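Long-range contacts in methyltransferase (Streptococcus mutans, PDB 2B78), which probably transfers a methyl group from S-adenosyl-L-methionine to RNA, although its actual substrate is not established: residues Ser81-Arg85 with Leu99-Asp105; Phe107-Thr111 with Ser122-Val128; Asn160-His164 with Leu187-Leu191; Met192-Phe196 with Tyr222-Phe226. The contacts are given in a common frame with arbitrary orientation. Numbering follows the deposited sequence.

Contact 1 (Ser81-Arg85 with Leu99-Asp105); sequences SKDKR and LFNQDGD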
loop_
_atom_site.group_PDB
_atom_site.type_symbol
_atom_site.label_atom_id
_atom_site.label_comp_id
_atom_site.label_asym_id
_atom_site.label_seq_id
_atom_site.Cartn_x
_atom_site.Cartn_y
_atom_site.Cartn_z
ATOM N N SER A 81 2.712 15.385 11.391
ATOM C CA SER A 81 3.078 14.394 10.387
ATOM C C SER A 81 4.277 14.879 9.577
ATOM O O SER A 81 5.139 14.089 9.183
ATOM C CB SER A 81 1.885 14.099 9.469
ATOM O OG SER A 81 1.463 15.258 8.768
ATOM N N LYS A 82 4.333 16.184 9.338
ATOM C CA LYS A 82 5.436 16.779 8.586
ATOM C C LYS A 82 6.744 16.702 9.372
ATOM O O LYS A 82 7.788 16.357 8.825
ATOM C CB LYS A 82 5.117 18.244 8.263
ATOM C CG LYS A 82 6.239 18.996 7.548
ATOM C CD LYS A 82 5.760 20.366 7.081
ATOM C CE LYS A 82 6.788 21.055 6.196
ATOM N NZ LYS A 82 6.271 22.363 5.669
ATOM N N ASP A 83 6.684 17.025 10.656
ATOM C CA ASP A 83 7.875 16.996 11.498
ATOM C C ASP A 83 8.496 15.616 11.630
ATOM O O ASP A 83 9.702 15.501 11.823
ATOM C CB ASP A 83 7.563 17.545 12.889
ATOM C CG ASP A 83 7.690 19.053 12.957
ATOM O OD1 ASP A 83 8.824 19.554 12.784
ATOM O OD2 ASP A 83 6.662 19.730 13.171
ATOM N N LYS A 84 7.688 14.568 11.527
ATOM C CA LYS A 84 8.225 13.217 11.648
ATOM C C LYS A 84 8.904 12.765 10.363
ATOM O O LYS A 84 9.602 11.748 10.353
ATOM C CB LYS A 84 7.112 12.214 11.976
ATOM C CG LYS A 84 6.178 12.642 13.098
ATOM C CD LYS A 84 5.158 11.545 13.388
ATOM C CE LYS A 84 4.056 12.033 14.314
ATOM N NZ LYS A 84 4.592 12.660 15.552
ATOM N N ARG A 85 8.714 13.521 9.286
ATOM C CA ARG A 85 9.263 13.140 7.991
ATOM C C ARG A 85 10.366 14.022 7.399
ATOM O O ARG A 85 10.665 13.919 6.204
ATOM C CB ARG A 85 8.112 13.024 6.985
ATOM C CG ARG A 85 7.059 11.976 7.355
ATOM C CD ARG A 85 5.897 11.991 6.369
ATOM N NE ARG A 85 5.042 10.804 6.465
ATOM C CZ ARG A 85 4.194 10.551 7.459
ATOM N NH1 ARG A 85 4.067 11.401 8.476
ATOM N NH2 ARG A 85 3.460 9.442 7.433
ATOM N N LEU A 99 3.025 11.131 2.842
ATOM C CA LEU A 99 3.033 12.233 3.812
ATOM C C LEU A 99 2.103 12.014 5.006
ATOM O O LEU A 99 2.368 12.506 6.110
ATOM C CB LEU A 99 2.643 13.544 3.112
ATOM C CG LEU A 99 3.529 14.043 1.966
ATOM C CD1 LEU A 99 2.956 15.353 1.411
ATOM C CD2 LEU A 99 4.960 14.267 2.459
ATOM N N PHE A 100 1.018 11.271 4.793
ATOM C CA PHE A 100 0.037 11.031 5.853
ATOM C C PHE A 100 -0.594 9.666 5.627
ATOM O O PHE A 100 -1.030 9.360 4.518
ATOM C CB PHE A 100 -1.043 12.117 5.800
ATOM C CG PHE A 100 -1.791 12.301 7.093
ATOM C CD1 PHE A 100 -1.310 13.162 8.074
ATOM C CD2 PHE A 100 -2.974 11.604 7.334
ATOM C CE1 PHE A 100 -1.996 13.328 9.277
ATOM C CE2 PHE A 100 -3.662 11.761 8.532
ATOM C CZ PHE A 100 -3.171 12.626 9.505
ATOM N N ASN A 101 -0.649 8.843 6.669
ATOM C CA ASN A 101 -1.210 7.503 6.520
ATOM C C ASN A 101 -2.246 7.123 7.560
ATOM O O ASN A 101 -1.951 6.405 8.515
ATOM C CB ASN A 101 -0.083 6.466 6.525
ATOM C CG ASN A 101 -0.554 5.085 6.095
ATOM O OD1 ASN A 101 -1.285 4.933 5.103
ATOM N ND2 ASN A 101 -0.120 4.065 6.831
ATOM N N GLN A 102 -3.464 7.611 7.364
ATOM C CA GLN A 102 -4.582 7.311 8.250
ATOM C C GLN A 102 -4.290 7.333 9.761
ATOM O O GLN A 102 -3.824 8.343 10.283
ATOM C CB GLN A 102 -5.184 5.972 7.834
ATOM C CG GLN A 102 -5.603 5.950 6.367
ATOM C CD GLN A 102 -6.693 4.933 6.090
ATOM O OE1 GLN A 102 -7.778 5.014 6.649
ATOM N NE2 GLN A 102 -6.408 3.973 5.225
ATOM N N ASP A 103 -4.565 6.232 10.464
ATOM C CA ASP A 103 -4.335 6.219 11.906
ATOM C C ASP A 103 -2.866 6.252 12.307
ATOM O O ASP A 103 -2.540 6.517 13.469
ATOM C CB ASP A 103 -5.077 5.033 12.571
ATOM C CG ASP A 103 -4.726 3.682 11.973
ATOM O OD1 ASP A 103 -4.300 3.621 10.796
ATOM O OD2 ASP A 103 -4.910 2.667 12.690
ATOM N N GLY A 104 -1.978 5.996 11.349
ATOM C CA GLY A 104 -0.558 6.038 11.641
ATOM C C GLY A 104 -0.190 7.475 11.969
ATOM O O GLY A 104 0.808 7.738 12.640
ATOM N N ASP A 105 -0.999 8.414 11.489
ATOM C CA ASP A 105 -0.754 9.827 11.760
ATOM C C ASP A 105 -1.922 10.458 12.501
ATOM O O ASP A 105 -2.164 11.671 12.421
ATOM C CB ASP A 105 -0.464 10.576 10.468
ATOM C CG ASP A 105 0.868 10.184 9.874
ATOM O OD1 ASP A 105 1.913 10.565 10.458
ATOM O OD2 ASP A 105 0.864 9.479 8.838
HETATM O O HOH W 1 2.798 15.185 6.396
#
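The guanidinium of Arg85 lays one face over the carbonyl oxygen of Leu99, with CZ 3.0 Å from Leu99 O, and meets the carboxylate of Asp105 at its edge. There it forms a two-pronged salt bridge: Arg85 NH1 donates to Asp105 OD1 and Arg85 NH2 to Asp105 OD2, each at 3.0 Å. Because Leu99 O lies over the guanidinium face, its short approaches to the nitrogens are not hydrogen bonds. Arg85 NH1 also donates to Ser81 O (3.0 Å), so the guanidinium folds back onto the helical part of its own segment; Arg85 NE donates to Arg98 O, and NH2 also to Asp365 O. Asp105 OD2 also accepts from Asn101 N at 2.7 Å. A water donates to Ser81 OG and to Leu99 O, both at 2.7 Å, and Ser81 OG, bonded also to Phe78 O, sits 3.5 Å from Phe100 CD1 at the ring edge. The buried ion pair joins the chain just after helix 71-83 to the turn that follows outermost strand 96-101 of the mixed five-stranded sheet; the carbonyl under the guanidinium belongs to a classic beta bulge, in which Leu99 and Phe100 stand opposite the single residue Ile112 of strand 110-115.

Contact 2 (Phe107-Thr111 with Ser122-Val128); sequences FGGVT and SWYNSFV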
loop_
_atom_site.group_PDB
_atom_site.type_symbol
_atom_site.label_atom_id
_atom_site.label_comp_id
_atom_site.label_asym_id
_atom_site.label_seq_id
_atom_site.Cartn_x
_atom_site.Cartn_y
_atom_site.Cartn_z
ATOM N N PHE A 107 -5.325 10.128 12.190
ATOM C CA PHE A 107 -6.588 10.512 11.586
ATOM C C PHE A 107 -6.924 9.529 10.488
ATOM O O PHE A 107 -6.545 9.719 9.335
ATOM C CB PHE A 107 -6.561 11.930 11.017
ATOM C CG PHE A 107 -7.937 12.500 10.808
ATOM C CD1 PHE A 107 -8.683 12.952 11.893
ATOM C CD2 PHE A 107 -8.519 12.509 9.543
ATOM C CE1 PHE A 107 -9.993 13.402 11.723
ATOM C CE2 PHE A 107 -9.828 12.954 9.362
ATOM C CZ PHE A 107 -10.564 13.400 10.453
ATOM N N GLY A 108 -7.632 8.465 10.851
ATOM C CA GLY A 108 -7.998 7.465 9.865
ATOM C C GLY A 108 -8.917 8.004 8.787
ATOM O O GLY A 108 -9.603 9.004 8.994
ATOM N N GLY A 109 -8.916 7.353 7.624
ATOM C CA GLY A 109 -9.773 7.781 6.531
ATOM C C GLY A 109 -9.087 8.623 5.467
ATOM O O GLY A 109 -9.628 8.826 4.377
ATOM N N VAL A 110 -7.885 9.098 5.775
ATOM C CA VAL A 110 -7.152 9.949 4.842
ATOM C C VAL A 110 -5.687 9.588 4.670
ATOM O O VAL A 110 -4.989 9.324 5.652
ATOM C CB VAL A 110 -7.196 11.425 5.307
ATOM C CG1 VAL A 110 -6.416 12.303 4.335
ATOM C CG2 VAL A 110 -8.640 11.900 5.436
ATOM N N THR A 111 -5.223 9.561 3.420
ATOM C CA THR A 111 -3.813 9.327 3.132
ATOM C C THR A 111 -3.431 10.432 2.154
ATOM O O THR A 111 -4.275 10.932 1.399
ATOM C CB THR A 111 -3.501 7.930 2.480
ATOM O OG1 THR A 111 -4.043 7.871 1.157
ATOM C CG2 THR A 111 -4.084 6.800 3.315
ATOM N N SER A 122 -6.193 10.951 -0.816
ATOM C CA SER A 122 -7.054 9.795 -1.002
ATOM C C SER A 122 -8.083 9.784 0.113
ATOM O O SER A 122 -7.739 9.827 1.304
ATOM C CB SER A 122 -6.248 8.495 -1.003
ATOM O OG SER A 122 -5.456 8.407 -2.175
ATOM N N TRP A 123 -9.351 9.754 -0.280
ATOM C CA TRP A 123 -10.458 9.744 0.675
ATOM C C TRP A 123 -11.051 8.333 0.764
ATOM O O TRP A 123 -11.591 7.815 -0.219
ATOM C CB TRP A 123 -11.535 10.736 0.223
ATOM C CG TRP A 123 -10.995 12.079 -0.184
ATOM C CD1 TRP A 123 -10.984 12.608 -1.443
ATOM C CD2 TRP A 123 -10.348 13.045 0.660
ATOM N NE1 TRP A 123 -10.371 13.839 -1.437
ATOM C CE2 TRP A 123 -9.974 14.133 -0.160
ATOM C CE3 TRP A 123 -10.054 13.096 2.030
ATOM C CZ2 TRP A 123 -9.311 15.258 0.343
ATOM C CZ3 TRP A 123 -9.395 14.215 2.529
ATOM C CH2 TRP A 123 -9.034 15.283 1.687
ATOM N N TYR A 124 -10.978 7.729 1.951
ATOM C CA TYR A 124 -11.470 6.369 2.155
ATOM C C TYR A 124 -12.912 6.226 2.633
ATOM O O TYR A 124 -13.423 5.109 2.732
ATOM C CB TYR A 124 -10.540 5.616 3.117
ATOM C CG TYR A 124 -9.174 5.346 2.538
ATOM C CD1 TYR A 124 -8.306 6.393 2.242
ATOM C CD2 TYR A 124 -8.749 4.042 2.275
ATOM C CE1 TYR A 124 -7.047 6.154 1.698
ATOM C CE2 TYR A 124 -7.484 3.792 1.728
ATOM C CZ TYR A 124 -6.643 4.857 1.445
ATOM O OH TYR A 124 -5.396 4.632 0.911
ATOM N N ASN A 125 -13.571 7.339 2.940
ATOM C CA ASN A 125 -14.959 7.270 3.375
ATOM C C ASN A 125 -15.701 8.570 3.061
ATOM O O ASN A 125 -15.082 9.617 2.862
ATOM C CB ASN A 125 -15.043 6.916 4.869
ATOM C CG ASN A 125 -14.424 7.966 5.769
ATOM O OD1 ASN A 125 -14.943 9.076 5.898
ATOM N ND2 ASN A 125 -13.309 7.613 6.416
ATOM N N SER A 126 -17.027 8.500 3.002
ATOM C CA SER A 126 -17.820 9.679 2.669
ATOM C C SER A 126 -17.711 10.827 3.664
ATOM O O SER A 126 -17.835 11.999 3.283
ATOM C CB SER A 126 -19.291 9.299 2.494
ATOM O OG SER A 126 -19.809 8.685 3.658
ATOM N N PHE A 127 -17.489 10.519 4.937
ATOM C CA PHE A 127 -17.384 11.592 5.916
ATOM C C PHE A 127 -16.203 12.527 5.671
ATOM O O PHE A 127 -16.381 13.751 5.597
ATOM C CB PHE A 127 -17.288 11.052 7.334
ATOM C CG PHE A 127 -17.234 12.135 8.372
ATOM C CD1 PHE A 127 -18.364 12.898 8.656
ATOM C CD2 PHE A 127 -16.044 12.429 9.027
ATOM C CE1 PHE A 127 -18.311 13.944 9.576
ATOM C CE2 PHE A 127 -15.976 13.469 9.948
ATOM C CZ PHE A 127 -17.114 14.230 10.222
ATOM N N VAL A 128 -14.996 11.982 5.564
ATOM C CA VAL A 128 -13.847 12.849 5.329
ATOM C C VAL A 128 -14.014 13.566 4.002
ATOM O O VAL A 128 -13.581 14.707 3.840
ATOM C CB VAL A 128 -12.513 12.078 5.320
ATOM C CG1 VAL A 128 -12.236 11.504 6.699
ATOM C CG2 VAL A 128 -12.551 10.983 4.275
HETATM O O HOH W 2 -2.770 9.217 -1.181
#
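Strands 110-115 and 118-123 form an antiparallel beta hairpin, and this contact is its open end. Thr111 and Ser122 are a hydrogen-bonded pair (Ser122 N to Thr111 O 2.9 Å, Thr111 N to Ser122 O 3.3 Å); Val110 and Trp123 are a non-hydrogen-bonded one, and Tyr124 N donates to Gly109 O at 3.0 Å. On the Val110 face, Trp123 (chi1 m) presents its ring edge to the t rotamer of Val110, CZ3 to CG2 3.8 Å, while Trp123 NE1 bonds Glu151. Val128, from the following helix, sets CG1 3.8 Å from Val110 CG2 and 3.9 Å from Phe107 CE2. On the other face, Thr111 (p) and Ser122 (m) share a water, 3.0 Å from Thr111 OG1 and Ser122 OG, and the Tyr124 ring (chi1 m) runs alongside, CE1 3.4 Å from Thr111 CG2. A type II turn, Phe107 to Val110, gives Gly109 a positive phi, and a CB there would strike Asn125 ND2. Asn125 (p) N-caps the helix: its OD1 accepts from Val128 N at 2.9 Å.

Contact 3 (Asn160-His164 with Leu187-Leu191); sequences NVSAH and LNDGL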
loop_
_atom_site.group_PDB
_atom_site.type_symbol
_atom_site.label_atom_id
_atom_site.label_comp_id
_atom_site.label_asym_id
_atom_site.label_seq_id
_atom_site.Cartn_x
_atom_site.Cartn_y
_atom_site.Cartn_z
ATOM N N ASN A 160 -16.883 9.210 -10.361
ATOM C CA ASN A 160 -15.485 9.449 -10.717
ATOM C C ASN A 160 -14.589 9.073 -9.550
ATOM O O ASN A 160 -14.940 9.289 -8.382
ATOM C CB ASN A 160 -15.271 10.924 -11.058
ATOM C CG ASN A 160 -16.102 11.374 -12.229
ATOM O OD1 ASN A 160 -15.886 10.939 -13.362
ATOM N ND2 ASN A 160 -17.065 12.250 -11.968
ATOM N N VAL A 161 -13.425 8.522 -9.843
ATOM C CA VAL A 161 -12.551 8.130 -8.761
ATOM C C VAL A 161 -11.317 9.005 -8.658
ATOM O O VAL A 161 -10.643 9.005 -7.632
ATOM C CB VAL A 161 -12.147 6.657 -8.906
ATOM C CG1 VAL A 161 -13.378 5.775 -8.707
ATOM C CG2 VAL A 161 -11.547 6.418 -10.280
ATOM N N SER A 162 -11.031 9.767 -9.709
ATOM C CA SER A 162 -9.857 10.631 -9.699
ATOM C C SER A 162 -10.170 12.013 -10.257
ATOM O O SER A 162 -10.947 12.149 -11.209
ATOM C CB SER A 162 -8.731 9.985 -10.513
ATOM O OG SER A 162 -7.520 10.705 -10.366
ATOM N N ALA A 163 -9.558 13.037 -9.669
ATOM C CA ALA A 163 -9.788 14.408 -10.119
ATOM C C ALA A 163 -8.690 15.370 -9.692
ATOM O O ALA A 163 -8.031 15.161 -8.670
ATOM C CB ALA A 163 -11.140 14.901 -9.591
ATOM N N HIS A 164 -8.484 16.418 -10.487
ATOM C CA HIS A 164 -7.508 17.445 -10.161
ATOM C C HIS A 164 -8.141 18.165 -8.974
ATOM O O HIS A 164 -9.355 18.395 -8.978
ATOM C CB HIS A 164 -7.320 18.394 -11.349
ATOM C CG HIS A 164 -6.442 19.568 -11.051
ATOM N ND1 HIS A 164 -5.149 19.435 -10.593
ATOM C CD2 HIS A 164 -6.684 20.899 -11.113
ATOM C CE1 HIS A 164 -4.633 20.633 -10.380
ATOM N NE2 HIS A 164 -5.544 21.538 -10.687
ATOM N N LEU A 187 -1.029 10.626 -12.121
ATOM C CA LEU A 187 -1.886 10.977 -10.994
ATOM C C LEU A 187 -3.372 11.134 -11.248
ATOM O O LEU A 187 -4.140 11.280 -10.291
ATOM C CB LEU A 187 -1.382 12.272 -10.341
ATOM C CG LEU A 187 0.000 12.238 -9.700
ATOM C CD1 LEU A 187 0.248 13.559 -8.983
ATOM C CD2 LEU A 187 0.080 11.066 -8.726
ATOM N N ASN A 188 -3.799 11.098 -12.505
ATOM C CA ASN A 188 -5.220 11.285 -12.762
ATOM C C ASN A 188 -5.824 10.249 -13.705
ATOM O O ASN A 188 -6.699 10.558 -14.516
ATOM C CB ASN A 188 -5.447 12.702 -13.285
ATOM C CG ASN A 188 -6.891 13.133 -13.178
ATOM O OD1 ASN A 188 -7.554 12.867 -12.172
ATOM N ND2 ASN A 188 -7.390 13.808 -14.210
ATOM N N ASP A 189 -5.362 9.010 -13.581
ATOM C CA ASP A 189 -5.865 7.923 -14.413
ATOM C C ASP A 189 -6.250 6.714 -13.555
ATOM O O ASP A 189 -5.435 5.820 -13.310
ATOM C CB ASP A 189 -4.807 7.543 -15.454
ATOM C CG ASP A 189 -5.186 6.313 -16.254
ATOM O OD1 ASP A 189 -6.392 5.983 -16.320
ATOM O OD2 ASP A 189 -4.271 5.681 -16.828
ATOM N N GLY A 190 -7.497 6.701 -13.088
ATOM C CA GLY A 190 -7.968 5.600 -12.266
ATOM C C GLY A 190 -7.547 5.729 -10.815
ATOM O O GLY A 190 -7.088 6.789 -10.392
ATOM N N LEU A 191 -7.697 4.648 -10.058
ATOM C CA LEU A 191 -7.348 4.630 -8.642
ATOM C C LEU A 191 -5.858 4.492 -8.371
ATOM O O LEU A 191 -5.368 4.982 -7.355
ATOM C CB LEU A 191 -8.077 3.488 -7.924
ATOM C CG LEU A 191 -9.587 3.612 -7.707
ATOM C CD1 LEU A 191 -10.086 2.401 -6.930
ATOM C CD2 LEU A 191 -9.894 4.892 -6.943
#
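Val161 opens the contact beside the break in the model before Asn160. Its side chain leans toward the loop 187-191, with Val161 CB 3.5 Å from Leu191 CD2, a small apolar patch near the surface. Gly190 has a positive phi (81/-167), at which a CB would be jammed against the preceding carbonyl oxygen, which calls for glycine. Next comes Ser162, the first residue of edge strand 162-165 and the centre of the contact. In the t rotamer it projects OG to donate to Asn188 OD1 at 2.8 Å, while Ser162 CB rests 3.6 Å from Gly190 O. Lys152, on neighbouring strand 148-153, sends NZ to the oxygens of Ser162, Leu187 and Gly190. Ala163 turns its methyl away and keeps its backbone bonded to Glu151. His164 ends the walk with its ring edge-to-face with Tyr150 and NE2 hydrogen-bonded to Gly167 O. Asp189 points away from the strand and forms a salt bridge with Arg246 of the S-adenosyl-L-homocysteine site, empty in this model. The loop is thus tied to the sheet by the Ser162-Asn188 hydrogen bond and by neutral oxygens gathered round the Lys152 ammonium, while its acidic side chain pairs with an arginine of the cofactor site.

Contact 4 (Met192-Phe196 with Tyr222-Phe226); sequences MTGIF and YTAAF
Tyr222 is the bump of this contact, and loop 192-196 is the hollow that curls round it. Neither stretch pairs as a strand; Gly194 lies nearest Thr223 (CA-CA 6.2 Å) and Ile195 nearest Ala225 (6.8 Å). Tyr222, at phi/psi 66/-83 with chi1 t and chi2 40°, drives its ring into the bend. Met192 (m, t, m) wraps one part of it in an oblique Met-aromatic contact, SD 4.4 Å from the ring centroid and CE 3.6 Å from Tyr222 CE1; Phe196 (chi1 m) adds an oblique ring, centroids 5.8 Å apart and planes at 56°. The floor is Gly194 (100/-12), whose N donates to Tyr222 OH at 2.9 Å. Thr223 (p) donates from OG1 to Gly194 O at 2.6 Å. Beyond it Ala224 (59/32) is the N-cap of helix 225-232, and Ala225 CB lies 4.4 Å from Ile195 CG1. Tyr222 N bonds Asp242 of the S-adenosyl-L-homocysteine site, empty in this model, so Gly194's two hydrogen bonds link the loop to the wall of a Rossmann-like cofactor pocket.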
loop_
_atom_site.group_PDB
_atom_site.type_symbol
_atom_site.label_atom_id
_atom_site.label_comp_id
_atom_site.label_asym_id
_atom_site.label_seq_id
_atom_site.Cartn_x
_atom_site.Cartn_y
_atom_site.Cartn_z
ATOM N N MET A 192 -5.137 3.829 -9.271
ATOM C CA MET A 192 -3.706 3.617 -9.079
ATOM C C MET A 192 -2.842 4.646 -9.787
ATOM O O MET A 192 -3.310 5.361 -10.670
ATOM C CB MET A 192 -3.345 2.197 -9.513
ATOM C CG MET A 192 -4.179 1.151 -8.776
ATOM S SD MET A 192 -3.805 -0.528 -9.292
ATOM C CE MET A 192 -4.494 -0.478 -10.985
ATOM N N THR A 193 -1.569 4.696 -9.400
ATOM C CA THR A 193 -0.627 5.670 -9.931
ATOM C C THR A 193 0.556 5.133 -10.725
ATOM O O THR A 193 1.441 5.906 -11.083
ATOM C CB THR A 193 -0.035 6.476 -8.787
ATOM O OG1 THR A 193 0.784 5.606 -7.992
ATOM C CG2 THR A 193 -1.132 7.056 -7.928
ATOM N N GLY A 194 0.605 3.828 -10.976
ATOM C CA GLY A 194 1.723 3.277 -11.728
ATOM C C GLY A 194 2.763 2.644 -10.825
ATOM O O GLY A 194 3.679 1.967 -11.295
ATOM N N ILE A 195 2.645 2.885 -9.525
ATOM C CA ILE A 195 3.582 2.310 -8.577
ATOM C C ILE A 195 2.971 2.269 -7.181
ATOM O O ILE A 195 2.069 3.057 -6.853
ATOM C CB ILE A 195 4.915 3.113 -8.543
ATOM C CG1 ILE A 195 5.967 2.343 -7.730
ATOM C CG2 ILE A 195 4.702 4.475 -7.886
ATOM C CD1 ILE A 195 7.386 2.895 -7.875
ATOM N N PHE A 196 3.424 1.317 -6.371
ATOM C CA PHE A 196 2.958 1.226 -4.994
ATOM C C PHE A 196 4.163 1.597 -4.159
ATOM O O PHE A 196 5.113 0.824 -4.026
ATOM C CB PHE A 196 2.458 -0.184 -4.676
ATOM C CG PHE A 196 1.049 -0.431 -5.145
ATOM C CD1 PHE A 196 -0.036 -0.011 -4.375
ATOM C CD2 PHE A 196 0.809 -1.002 -6.387
ATOM C CE1 PHE A 196 -1.343 -0.151 -4.841
ATOM C CE2 PHE A 196 -0.494 -1.146 -6.865
ATOM C CZ PHE A 196 -1.572 -0.718 -6.088
ATOM N N TYR A 222 1.969 -5.633 -12.727
ATOM C CA TYR A 222 1.300 -4.326 -12.770
ATOM C C TYR A 222 2.013 -3.407 -13.762
ATOM O O TYR A 222 1.572 -3.293 -14.919
ATOM C CB TYR A 222 1.211 -3.698 -11.365
ATOM C CG TYR A 222 0.550 -2.333 -11.357
ATOM C CD1 TYR A 222 -0.557 -2.065 -12.162
ATOM C CD2 TYR A 222 1.081 -1.286 -10.600
ATOM C CE1 TYR A 222 -1.112 -0.776 -12.221
ATOM C CE2 TYR A 222 0.538 -0.000 -10.655
ATOM C CZ TYR A 222 -0.553 0.246 -11.470
ATOM O OH TYR A 222 -1.053 1.522 -11.561
ATOM N N THR A 223 3.097 -2.750 -13.341
ATOM C CA THR A 223 3.857 -1.921 -14.264
ATOM C C THR A 223 5.316 -2.371 -14.226
ATOM O O THR A 223 6.221 -1.670 -14.684
ATOM C CB THR A 223 3.752 -0.407 -13.952
ATOM O OG1 THR A 223 4.337 -0.119 -12.677
ATOM C CG2 THR A 223 2.297 0.024 -13.962
ATOM N N ALA A 224 5.524 -3.565 -13.680
ATOM C CA ALA A 224 6.846 -4.179 -13.593
ATOM C C ALA A 224 7.878 -3.373 -12.811
ATOM O O ALA A 224 9.069 -3.418 -13.131
ATOM C CB ALA A 224 7.368 -4.460 -14.995
ATOM N N ALA A 225 7.440 -2.637 -11.790
ATOM C CA ALA A 225 8.394 -1.860 -11.003
ATOM C C ALA A 225 9.445 -2.766 -10.333
ATOM O O ALA A 225 10.596 -2.353 -10.163
ATOM C CB ALA A 225 7.663 -1.027 -9.952
ATOM N N PHE A 226 9.067 -3.985 -9.938
ATOM C CA PHE A 226 10.036 -4.908 -9.314
ATOM C C PHE A 226 11.054 -5.377 -10.349
ATOM O O PHE A 226 12.224 -5.610 -10.035
ATOM C CB PHE A 226 9.354 -6.160 -8.741
ATOM C CG PHE A 226 8.643 -5.950 -7.436
ATOM C CD1 PHE A 226 9.283 -5.360 -6.351
ATOM C CD2 PHE A 226 7.331 -6.401 -7.279
ATOM C CE1 PHE A 226 8.627 -5.226 -5.125
ATOM C CE2 PHE A 226 6.669 -6.275 -6.064
ATOM C CZ PHE A 226 7.318 -5.685 -4.981
#

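How the contacts relate
Along the chain the contacts follow one another without overlap. Contacts 1 and 2 touch, centres 14 Å apart, because strands 96-101 and 110-115 are neighbours in one five-stranded sheet: Gln102 N lies 2.9 Å from Val110 O. Contact 3 reaches the opposite outermost strand of that sheet, 162-165, centred 16 Å from the centre of contact 2. Its loop runs straight on into contact 4, also 16 Å away between centres, where Leu187 CD2 packs 4.3 Å from Thr193 CG2. Contacts 1 and 2 lie away from the annotated sites, whereas contacts 3 and 4 border them through Asp189 and Tyr222, next to Arg246 and Asp242; one sheet and one loop thus lead to the cofactor site.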